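Local coordinates for CcbJ (Streptomyces caelestis, PDB 4HGZ), which is an S-adenosyl-L-methionine-dependent methyltransferase that probably transfers the methyl group to a nitrogen atom of its substrate, at residues Pro47-Ala58 with Arg75-Val85; Tyr130-Phe141 with Leu160-Leu171. All coordinates share one frame; numbering follows the deposited sequence.

In the fold
Both interactions belong to the Rossmann-like methyltransferase core. Interaction 2 lies deep inside it and joins two neighbouring parallel strands of the central sheet. Interaction 1 packs two helices on one side of that sheet and is only partly buried. Their chemistry follows their place. Interaction 2 runs mainly on backbone hydrogen bonds, extended past the strand end by amide side chains and a water. Interaction 1 has alanines and a glycine between its helices, larger apolar side chains on the sheet, and salt bridges at its margins. The two contacts touch directly. Phe134 of interaction 2 packs against Val76 and Leu80 of interaction 1, and Pro47 meets Phe137. Asp49 also makes a weak hydrogen bond with Gln169.

Interaction 1. Residues Pro47-Ala58 with Arg75-Val85; sequences PPDGREAALFVA and RVAFPLADLGV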
loop_
_atom_site.group_PDB
_atom_site.type_symbol
_atom_site.label_atom_id
_atom_site.label_comp_id
_atom_site.label_asym_id
_atom_site.label_seq_id
_atom_site.Cartn_x
_atom_site.Cartn_y
_atom_site.Cartn_z
ATOM N N PRO C 47 -17.534 9.609 19.901
ATOM C CA PRO C 47 -16.435 9.015 20.671
ATOM C C PRO C 47 -16.853 8.764 22.119
ATOM O O PRO C 47 -17.432 9.644 22.759
ATOM C CB PRO C 47 -15.325 10.067 20.583
ATOM C CG PRO C 47 -16.037 11.356 20.278
ATOM C CD PRO C 47 -17.234 10.980 19.452
ATOM N N PRO C 48 -16.565 7.559 22.632
ATOM C CA PRO C 48 -17.069 7.111 23.929
ATOM C C PRO C 48 -16.374 7.788 25.099
ATOM O O PRO C 48 -16.288 7.216 26.180
ATOM C CB PRO C 48 -16.753 5.610 23.925
ATOM C CG PRO C 48 -15.555 5.489 23.058
ATOM C CD PRO C 48 -15.685 6.560 22.000
ATOM N N ASP C 49 -15.899 9.007 24.894
ATOM C CA ASP C 49 -15.123 9.672 25.924
ATOM C C ASP C 49 -15.805 10.891 26.544
ATOM O O ASP C 49 -15.130 11.781 27.085
ATOM C CB ASP C 49 -13.731 10.034 25.395
ATOM C CG ASP C 49 -13.765 11.105 24.330
ATOM O OD1 ASP C 49 -14.874 11.528 23.941
ATOM O OD2 ASP C 49 -12.673 11.524 23.883
ATOM N N GLY C 50 -17.137 10.933 26.473
ATOM C CA GLY C 50 -17.874 12.014 27.112
ATOM C C GLY C 50 -17.337 12.221 28.518
ATOM O O GLY C 50 -16.880 13.312 28.875
ATOM N N ARG C 51 -17.372 11.157 29.315
ATOM C CA ARG C 51 -16.887 11.217 30.687
ATOM C C ARG C 51 -15.500 11.832 30.794
ATOM O O ARG C 51 -15.259 12.698 31.627
ATOM C CB ARG C 51 -16.856 9.823 31.299
ATOM C CG ARG C 51 -18.205 9.290 31.675
ATOM C CD ARG C 51 -18.836 10.196 32.688
ATOM N NE ARG C 51 -20.202 9.770 32.970
ATOM C CZ ARG C 51 -21.119 10.524 33.569
ATOM N NH1 ARG C 51 -20.828 11.760 33.965
ATOM N NH2 ARG C 51 -22.332 10.031 33.774
ATOM N N GLU C 52 -14.573 11.369 29.964
ATOM C CA GLU C 52 -13.186 11.812 30.102
ATOM C C GLU C 52 -13.028 13.275 29.717
ATOM O O GLU C 52 -12.296 14.019 30.375
ATOM C CB GLU C 52 -12.229 10.919 29.308
ATOM C CG GLU C 52 -12.100 9.493 29.873
ATOM C CD GLU C 52 -13.404 8.721 29.790
ATOM O OE1 GLU C 52 -14.299 9.152 29.023
ATOM O OE2 GLU C 52 -13.540 7.693 30.491
ATOM N N ALA C 53 -13.721 13.685 28.656
ATOM C CA ALA C 53 -13.728 15.084 28.267
ATOM C C ALA C 53 -14.201 15.923 29.441
ATOM O O ALA C 53 -13.613 16.965 29.752
ATOM C CB ALA C 53 -14.631 15.305 27.071
ATOM N N ALA C 54 -15.269 15.467 30.092
ATOM C CA ALA C 54 -15.849 16.237 31.186
ATOM C C ALA C 54 -14.805 16.441 32.283
ATOM O O ALA C 54 -14.507 17.569 32.688
ATOM C CB ALA C 54 -17.102 15.547 31.734
ATOM N N LEU C 55 -14.238 15.339 32.757
ATOM C CA LEU C 55 -13.243 15.413 33.807
ATOM C C LEU C 55 -12.155 16.392 33.367
ATOM O O LEU C 55 -11.804 17.326 34.095
ATOM C CB LEU C 55 -12.679 14.018 34.101
ATOM C CG LEU C 55 -13.633 13.032 34.814
ATOM C CD1 LEU C 55 -13.257 11.548 34.588
ATOM C CD2 LEU C 55 -13.729 13.330 36.312
ATOM N N PHE C 56 -11.655 16.198 32.151
ATOM C CA PHE C 56 -10.617 17.067 31.615
ATOM C C PHE C 56 -10.994 18.536 31.723
ATOM O O PHE C 56 -10.256 19.324 32.307
ATOM C CB PHE C 56 -10.312 16.720 30.162
ATOM C CG PHE C 56 -9.095 17.411 29.627
ATOM C CD1 PHE C 56 -7.857 16.811 29.703
ATOM C CD2 PHE C 56 -9.193 18.659 29.048
ATOM C CE1 PHE C 56 -6.738 17.450 29.217
ATOM C CE2 PHE C 56 -8.074 19.306 28.558
ATOM C CZ PHE C 56 -6.846 18.704 28.647
ATOM N N VAL C 57 -12.138 18.910 31.156
ATOM C CA VAL C 57 -12.586 20.301 31.212
ATOM C C VAL C 57 -12.801 20.775 32.657
ATOM O O VAL C 57 -12.286 21.825 33.053
ATOM C CB VAL C 57 -13.842 20.533 30.353
ATOM C CG1 VAL C 57 -14.436 21.886 30.641
ATOM C CG2 VAL C 57 -13.493 20.422 28.880
ATOM N N ALA C 58 -13.532 19.987 33.446
ATOM C CA ALA C 58 -13.733 20.284 34.875
ATOM C C ALA C 58 -12.435 20.658 35.587
ATOM O O ALA C 58 -12.382 21.663 36.297
ATOM C CB ALA C 58 -14.387 19.111 35.580
ATOM N N ARG C 75 -23.476 15.308 24.923
ATOM C CA ARG C 75 -22.583 14.180 25.162
ATOM C C ARG C 75 -21.533 14.498 26.223
ATOM O O ARG C 75 -21.238 13.670 27.085
ATOM C CB ARG C 75 -21.905 13.751 23.868
ATOM C CG ARG C 75 -20.999 12.578 24.034
ATOM C CD ARG C 75 -20.324 12.201 22.727
ATOM N NE ARG C 75 -19.431 13.244 22.223
ATOM C CZ ARG C 75 -18.145 13.353 22.547
ATOM N NH1 ARG C 75 -17.594 12.489 23.392
ATOM N NH2 ARG C 75 -17.408 14.326 22.021
ATOM N N VAL C 76 -20.974 15.700 26.156
ATOM C CA VAL C 76 -20.009 16.158 27.144
ATOM C C VAL C 76 -20.660 17.018 28.233
ATOM O O VAL C 76 -20.217 17.020 29.379
ATOM C CB VAL C 76 -18.885 16.970 26.469
ATOM C CG1 VAL C 76 -17.757 17.247 27.451
ATOM C CG2 VAL C 76 -18.362 16.232 25.232
ATOM N N ALA C 77 -21.718 17.738 27.874
ATOM C CA ALA C 77 -22.355 18.695 28.784
ATOM C C ALA C 77 -22.983 18.036 30.014
ATOM O O ALA C 77 -22.837 18.527 31.131
ATOM C CB ALA C 77 -23.391 19.552 28.040
ATOM N N PHE C 78 -23.668 16.919 29.821
ATOM C CA PHE C 78 -24.298 16.267 30.962
ATOM C C PHE C 78 -23.300 15.628 31.935
ATOM O O PHE C 78 -23.433 15.774 33.154
ATOM C CB PHE C 78 -25.366 15.275 30.501
ATOM C CG PHE C 78 -26.556 15.941 29.892
ATOM C CD1 PHE C 78 -27.360 16.770 30.657
ATOM C CD2 PHE C 78 -26.857 15.771 28.556
ATOM C CE1 PHE C 78 -28.449 17.400 30.102
ATOM C CE2 PHE C 78 -27.943 16.402 27.999
ATOM C CZ PHE C 78 -28.742 17.212 28.772
ATOM N N PRO C 79 -22.306 14.902 31.408
ATOM C CA PRO C 79 -21.241 14.493 32.309
ATOM C C PRO C 79 -20.615 15.698 33.003
ATOM O O PRO C 79 -20.232 15.603 34.161
ATOM C CB PRO C 79 -20.246 13.814 31.373
ATOM C CG PRO C 79 -21.129 13.180 30.353
ATOM C CD PRO C 79 -22.260 14.165 30.134
ATOM N N LEU C 80 -20.517 16.831 32.317
ATOM C CA LEU C 80 -20.033 18.027 32.994
ATOM C C LEU C 80 -20.956 18.393 34.146
ATOM O O LEU C 80 -20.508 18.751 35.237
ATOM C CB LEU C 80 -19.898 19.199 32.028
ATOM C CG LEU C 80 -18.486 19.322 31.444
ATOM C CD1 LEU C 80 -18.431 20.325 30.299
ATOM C CD2 LEU C 80 -17.476 19.695 32.540
ATOM N N ALA C 81 -22.254 18.292 33.897
ATOM C CA ALA C 81 -23.231 18.727 34.875
ATOM C C ALA C 81 -23.173 17.821 36.093
ATOM O O ALA C 81 -23.483 18.252 37.201
ATOM C CB ALA C 81 -24.633 18.754 34.262
ATOM N N ASP C 82 -22.754 16.572 35.891
ATOM C CA ASP C 82 -22.584 15.624 37.006
ATOM C C ASP C 82 -21.401 15.959 37.925
ATOM O O ASP C 82 -21.350 15.500 39.070
ATOM C CB ASP C 82 -22.459 14.177 36.501
ATOM C CG ASP C 82 -23.784 13.608 35.997
ATOM O OD1 ASP C 82 -24.860 14.009 36.506
ATOM O OD2 ASP C 82 -23.752 12.745 35.094
ATOM N N LEU C 83 -20.458 16.757 37.430
ATOM C CA LEU C 83 -19.288 17.136 38.218
ATOM C C LEU C 83 -19.476 18.504 38.866
ATOM O O LEU C 83 -18.531 19.076 39.427
ATOM C CB LEU C 83 -18.028 17.144 37.350
ATOM C CG LEU C 83 -17.819 15.989 36.367
ATOM C CD1 LEU C 83 -16.678 16.317 35.420
ATOM C CD2 LEU C 83 -17.546 14.694 37.096
ATOM N N GLY C 84 -20.698 19.024 38.776
ATOM C CA GLY C 84 -21.048 20.316 39.371
ATOM C C GLY C 84 -20.597 21.535 38.584
ATOM O O GLY C 84 -20.499 22.634 39.137
ATOM N N VAL C 85 -20.325 21.339 37.295
ATOM C CA VAL C 85 -19.869 22.407 36.412
ATOM C C VAL C 85 -21.028 23.032 35.620
ATOM O O VAL C 85 -21.812 22.326 34.983
ATOM C CB VAL C 85 -18.861 21.846 35.400
ATOM C CG1 VAL C 85 -18.355 22.938 34.491
ATOM C CG2 VAL C 85 -17.711 21.182 36.119
#
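Arg75 and Asp49 form the first of two salt bridges. Arg75 NH1 donates to Asp49 OD1 at 2.9 Å, and the carboxylate and guanidinium planes are nearly coplanar, 17° apart. The Arg75 chain leaves the backbone extended and bends at chi3 (64°), which carries the guanidinium toward the start of helix 50-58. Pro47 CG lies over one face of this group, 3.7 Å from Arg75 CZ. Val76 CG2 lies over the opposite face; both carbons sit toward the rim, and together they limit how the group can tilt. Arg75 also contacts S-adenosyl-L-homocysteine in a complex of this protein.

The second salt bridge lies at the margin. Arg51 NH1 reaches the anti lone pair of Asp82 OD2 at 3.3 Å, in the guanidinium plane, and Arg51 NH2 adds a weak bond to the same oxygen. Pro79 CG sits over a face of the Arg51 group. Asp82 OD1 is bound by Asn109.

Apolar contacts fill the crossing. Ala54 CB meets Pro79 CB at 3.6 Å and also packs on Leu80 CG. Leu83 CD1 lies 3.6 Å from Ala58 CB, and Ala53 CB touches Val76 CG1. Gly50, Ala53, Ala54 and Ala58 present little bulk, consistent with the axes of helices 50-58 and 77-82 approaching to 8.1 Å, at -54°.

Val57, Val76 and Leu80 pack on Phe134 of strand 130-135. Val85 and Val57 reach Val66 of strand 66-69, while Phe78 turns to helix 94-106.

Interaction 2. Residues Tyr130-Phe141 with Leu160-Leu171; sequences YSVVFAAFNTLF and LEPGGTFVVQCL
Tyr130 O accepts a hydrogen bond from Glu161 N at 2.9 Å, before the chain turns at Ser131. Ser131 O then takes Thr165 N. The Val132 and Thr165 side chains lie side by side and point the same way, with Val132 CG2 beside Thr165 OG1. Val133 bonds through both backbone groups, its N to Thr165 O and its O to Val167 N. Its CG2 packs on Leu160 CD2 at 3.5 Å, and its CB sits at the ring edge of Phe166. Phe134 CB meets Val167 CB, while its ring leads away from Val167. Ala135 N bonds Val167 O, and Ala135 O accepts Gln169 N.

Beyond the strand, side chains take over. The extended Gln169 chain places OE1 so that Phe137 N donates to its lone pair at 2.8 Å. Asn138 N bonds Gln169 O, and Asn138 OD1 receives Leu171 N at 2.8 Å. One water donates to Ala135 O and Gln169 O and accepts from Leu140 N, tying the turn to the sheet. Cys170 SG stands over the Phe141 ring, 3.9 Å from its centroid.

Strands 130-135 and 164-171 run parallel, joined through helix 146-159. This is a beta-alpha-beta crossover between the fourth and fifth strands of the Rossmann-like methyltransferase sheet.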
loop_
_atom_site.group_PDB
_atom_site.type_symbol
_atom_site.label_atom_id
_atom_site.label_comp_id
_atom_site.label_asym_id
_atom_site.label_seq_id
_atom_site.Cartn_x
_atom_site.Cartn_y
_atom_site.Cartn_z
ATOM N N TYR C 130 -15.908 33.160 30.536
ATOM C CA TYR C 130 -15.871 31.749 30.874
ATOM C C TYR C 130 -14.479 31.328 31.310
ATOM O O TYR C 130 -13.487 32.004 31.015
ATOM C CB TYR C 130 -16.302 30.918 29.672
ATOM C CG TYR C 130 -17.734 31.131 29.268
ATOM C CD1 TYR C 130 -18.732 30.273 29.712
ATOM C CD2 TYR C 130 -18.095 32.190 28.443
ATOM C CE1 TYR C 130 -20.056 30.460 29.349
ATOM C CE2 TYR C 130 -19.421 32.387 28.071
ATOM C CZ TYR C 130 -20.395 31.518 28.531
ATOM O OH TYR C 130 -21.711 31.698 28.182
ATOM N N SER C 131 -14.414 30.201 32.009
ATOM C CA SER C 131 -13.160 29.688 32.546
ATOM C C SER C 131 -12.540 28.785 31.508
ATOM O O SER C 131 -11.323 28.650 31.427
ATOM C CB SER C 131 -13.419 28.898 33.825
ATOM O OG SER C 131 -14.213 27.755 33.548
ATOM N N VAL C 132 -13.397 28.177 30.700
ATOM C CA VAL C 132 -12.957 27.275 29.655
ATOM C C VAL C 132 -13.916 27.360 28.477
ATOM O O VAL C 132 -15.136 27.295 28.650
ATOM C CB VAL C 132 -12.957 25.830 30.151
ATOM C CG1 VAL C 132 -12.405 24.896 29.082
ATOM C CG2 VAL C 132 -12.172 25.718 31.431
ATOM N N VAL C 133 -13.371 27.514 27.276
ATOM C CA VAL C 133 -14.186 27.390 26.075
ATOM C C VAL C 133 -13.655 26.175 25.355
ATOM O O VAL C 133 -12.438 26.049 25.174
ATOM C CB VAL C 133 -14.051 28.610 25.159
ATOM C CG1 VAL C 133 -14.873 28.414 23.927
ATOM C CG2 VAL C 133 -14.469 29.891 25.893
ATOM N N PHE C 134 -14.531 25.256 24.966
ATOM C CA PHE C 134 -14.028 24.064 24.299
ATOM C C PHE C 134 -14.854 23.602 23.130
ATOM O O PHE C 134 -16.041 23.923 23.004
ATOM C CB PHE C 134 -13.802 22.903 25.273
ATOM C CG PHE C 134 -15.062 22.289 25.808
ATOM C CD1 PHE C 134 -15.562 21.113 25.264
ATOM C CD2 PHE C 134 -15.729 22.864 26.882
ATOM C CE1 PHE C 134 -16.724 20.530 25.765
ATOM C CE2 PHE C 134 -16.890 22.283 27.397
ATOM C CZ PHE C 134 -17.388 21.120 26.836
ATOM N N ALA C 135 -14.194 22.810 22.295
ATOM C CA ALA C 135 -14.774 22.312 21.079
ATOM C C ALA C 135 -14.292 20.881 20.864
ATOM O O ALA C 135 -13.171 20.653 20.445
ATOM C CB ALA C 135 -14.362 23.199 19.931
ATOM N N ALA C 136 -15.159 19.924 21.154
ATOM C CA ALA C 136 -14.822 18.513 21.077
ATOM C C ALA C 136 -15.034 17.916 19.685
ATOM O O ALA C 136 -15.607 18.543 18.802
ATOM C CB ALA C 136 -15.624 17.742 22.102
ATOM N N PHE C 137 -14.538 16.700 19.501
ATOM C CA PHE C 137 -14.693 15.953 18.255
ATOM C C PHE C 137 -14.866 16.807 16.995
ATOM O O PHE C 137 -15.954 16.884 16.427
ATOM C CB PHE C 137 -15.843 14.951 18.375
ATOM C CG PHE C 137 -15.740 13.804 17.409
ATOM C CD1 PHE C 137 -14.506 13.199 17.161
ATOM C CD2 PHE C 137 -16.869 13.315 16.755
ATOM C CE1 PHE C 137 -14.393 12.124 16.271
ATOM C CE2 PHE C 137 -16.765 12.239 15.859
ATOM C CZ PHE C 137 -15.524 11.640 15.618
ATOM N N ASN C 138 -13.777 17.434 16.562
ATOM C CA ASN C 138 -13.722 18.122 15.269
ATOM C C ASN C 138 -14.664 19.295 15.078
ATOM O O ASN C 138 -14.882 19.730 13.950
ATOM C CB ASN C 138 -13.913 17.132 14.120
ATOM C CG ASN C 138 -12.792 16.123 14.037
ATOM O OD1 ASN C 138 -11.637 16.437 14.314
ATOM N ND2 ASN C 138 -13.125 14.902 13.664
ATOM N N THR C 139 -15.222 19.827 16.156
ATOM C CA THR C 139 -16.153 20.934 15.998
ATOM C C THR C 139 -15.472 22.121 15.311
ATOM O O THR C 139 -16.010 22.713 14.375
ATOM C CB THR C 139 -16.784 21.353 17.325
ATOM O OG1 THR C 139 -17.783 20.397 17.680
ATOM C CG2 THR C 139 -17.464 22.713 17.188
ATOM N N LEU C 140 -14.273 22.457 15.759
ATOM C CA LEU C 140 -13.562 23.566 15.154
ATOM C C LEU C 140 -13.412 23.352 13.665
ATOM O O LEU C 140 -13.451 24.311 12.900
ATOM C CB LEU C 140 -12.180 23.724 15.782
ATOM C CG LEU C 140 -11.313 24.809 15.151
ATOM C CD1 LEU C 140 -11.921 26.160 15.406
ATOM C CD2 LEU C 140 -9.893 24.726 15.719
ATOM N N PHE C 141 -13.218 22.101 13.246
ATOM C CA PHE C 141 -12.946 21.821 11.828
ATOM C C PHE C 141 -14.221 21.781 10.998
ATOM O O PHE C 141 -14.193 21.419 9.823
ATOM C CB PHE C 141 -12.160 20.519 11.651
ATOM C CG PHE C 141 -10.735 20.588 12.148
ATOM C CD1 PHE C 141 -10.137 21.805 12.443
ATOM C CD2 PHE C 141 -9.980 19.433 12.294
ATOM C CE1 PHE C 141 -8.811 21.863 12.895
ATOM C CE2 PHE C 141 -8.652 19.483 12.744
ATOM C CZ PHE C 141 -8.067 20.696 13.041
ATOM N N LEU C 160 -12.807 34.416 27.387
ATOM C CA LEU C 160 -12.121 33.865 28.560
ATOM C C LEU C 160 -11.888 34.906 29.648
ATOM O O LEU C 160 -11.584 36.067 29.362
ATOM C CB LEU C 160 -10.770 33.279 28.170
ATOM C CG LEU C 160 -10.770 32.253 27.046
ATOM C CD1 LEU C 160 -9.339 31.886 26.661
ATOM C CD2 LEU C 160 -11.548 31.031 27.485
ATOM N N GLU C 161 -12.022 34.481 30.900
ATOM C CA GLU C 161 -11.568 35.294 32.009
ATOM C C GLU C 161 -10.058 35.184 32.038
ATOM O O GLU C 161 -9.490 34.252 31.462
ATOM C CB GLU C 161 -12.147 34.784 33.322
ATOM C CG GLU C 161 -11.905 33.308 33.551
ATOM C CD GLU C 161 -12.256 32.869 34.963
ATOM O OE1 GLU C 161 -12.829 33.680 35.719
ATOM O OE2 GLU C 161 -11.950 31.710 35.320
ATOM N N PRO C 162 -9.392 36.140 32.696
ATOM C CA PRO C 162 -7.938 36.072 32.859
ATOM C C PRO C 162 -7.520 34.695 33.366
ATOM O O PRO C 162 -8.034 34.241 34.383
ATOM C CB PRO C 162 -7.652 37.136 33.927
ATOM C CG PRO C 162 -9.004 37.499 34.507
ATOM C CD PRO C 162 -9.975 37.287 33.407
ATOM N N GLY C 163 -6.611 34.031 32.660
ATOM C CA GLY C 163 -6.229 32.671 33.026
ATOM C C GLY C 163 -7.057 31.557 32.403
ATOM O O GLY C 163 -6.687 30.381 32.472
ATOM N N GLY C 164 -8.182 31.910 31.791
ATOM C CA GLY C 164 -9.039 30.908 31.161
ATOM C C GLY C 164 -8.295 30.193 30.053
ATOM O O GLY C 164 -7.275 30.695 29.561
ATOM N N THR C 165 -8.805 29.031 29.646
ATOM C CA THR C 165 -8.203 28.273 28.557
ATOM C C THR C 165 -9.192 27.891 27.467
ATOM O O THR C 165 -10.396 27.756 27.715
ATOM C CB THR C 165 -7.571 26.962 29.059
ATOM O OG1 THR C 165 -8.581 26.160 29.681
ATOM C CG2 THR C 165 -6.461 27.243 30.055
ATOM N N PHE C 166 -8.655 27.684 26.267
ATOM C CA PHE C 166 -9.418 27.234 25.107
ATOM C C PHE C 166 -8.941 25.839 24.728
ATOM O O PHE C 166 -7.754 25.623 24.495
ATOM C CB PHE C 166 -9.179 28.198 23.949
ATOM C CG PHE C 166 -9.820 27.781 22.657
ATOM C CD1 PHE C 166 -11.190 27.641 22.561
ATOM C CD2 PHE C 166 -9.052 27.574 21.524
ATOM C CE1 PHE C 166 -11.792 27.271 21.354
ATOM C CE2 PHE C 166 -9.644 27.212 20.316
ATOM C CZ PHE C 166 -11.024 27.057 20.235
ATOM N N VAL C 167 -9.870 24.894 24.662
ATOM C CA VAL C 167 -9.527 23.494 24.470
ATOM C C VAL C 167 -10.224 22.955 23.241
ATOM O O VAL C 167 -11.438 23.065 23.128
ATOM C CB VAL C 167 -9.993 22.649 25.675
ATOM C CG1 VAL C 167 -9.649 21.181 25.458
ATOM C CG2 VAL C 167 -9.375 23.163 26.962
ATOM N N VAL C 168 -9.461 22.367 22.327
ATOM C CA VAL C 168 -10.025 21.752 21.132
ATOM C C VAL C 168 -9.541 20.318 21.026
ATOM O O VAL C 168 -8.461 19.980 21.496
ATOM C CB VAL C 168 -9.585 22.468 19.820
ATOM C CG1 VAL C 168 -9.864 23.949 19.889
ATOM C CG2 VAL C 168 -8.129 22.248 19.572
ATOM N N GLN C 169 -10.344 19.483 20.392
ATOM C CA GLN C 169 -9.963 18.140 20.087
ATOM C C GLN C 169 -10.197 17.950 18.613
ATOM O O GLN C 169 -11.331 18.056 18.145
ATOM C CB GLN C 169 -10.837 17.173 20.871
ATOM C CG GLN C 169 -10.736 15.725 20.413
ATOM C CD GLN C 169 -11.714 14.849 21.140
ATOM O OE1 GLN C 169 -12.929 15.093 21.124
ATOM N NE2 GLN C 169 -11.193 13.827 21.811
ATOM N N CYS C 170 -9.129 17.659 17.881
ATOM C CA CYS C 170 -9.179 17.604 16.423
ATOM C C CYS C 170 -8.447 16.395 15.875
ATOM O O CYS C 170 -7.470 15.944 16.455
ATOM C CB CYS C 170 -8.505 18.842 15.834
ATOM S SG CYS C 170 -9.061 20.386 16.475
ATOM N N LEU C 171 -8.900 15.896 14.731
ATOM C CA LEU C 171 -8.179 14.840 14.039
ATOM C C LEU C 171 -6.764 15.304 13.726
ATOM O O LEU C 171 -6.531 16.471 13.423
ATOM C CB LEU C 171 -8.912 14.435 12.761
ATOM C CG LEU C 171 -8.946 15.450 11.623
ATOM C CD1 LEU C 171 -7.758 15.228 10.711
ATOM C CD2 LEU C 171 -10.242 15.309 10.842
HETATM O O HOH W 1 -12.488 20.621 17.435
#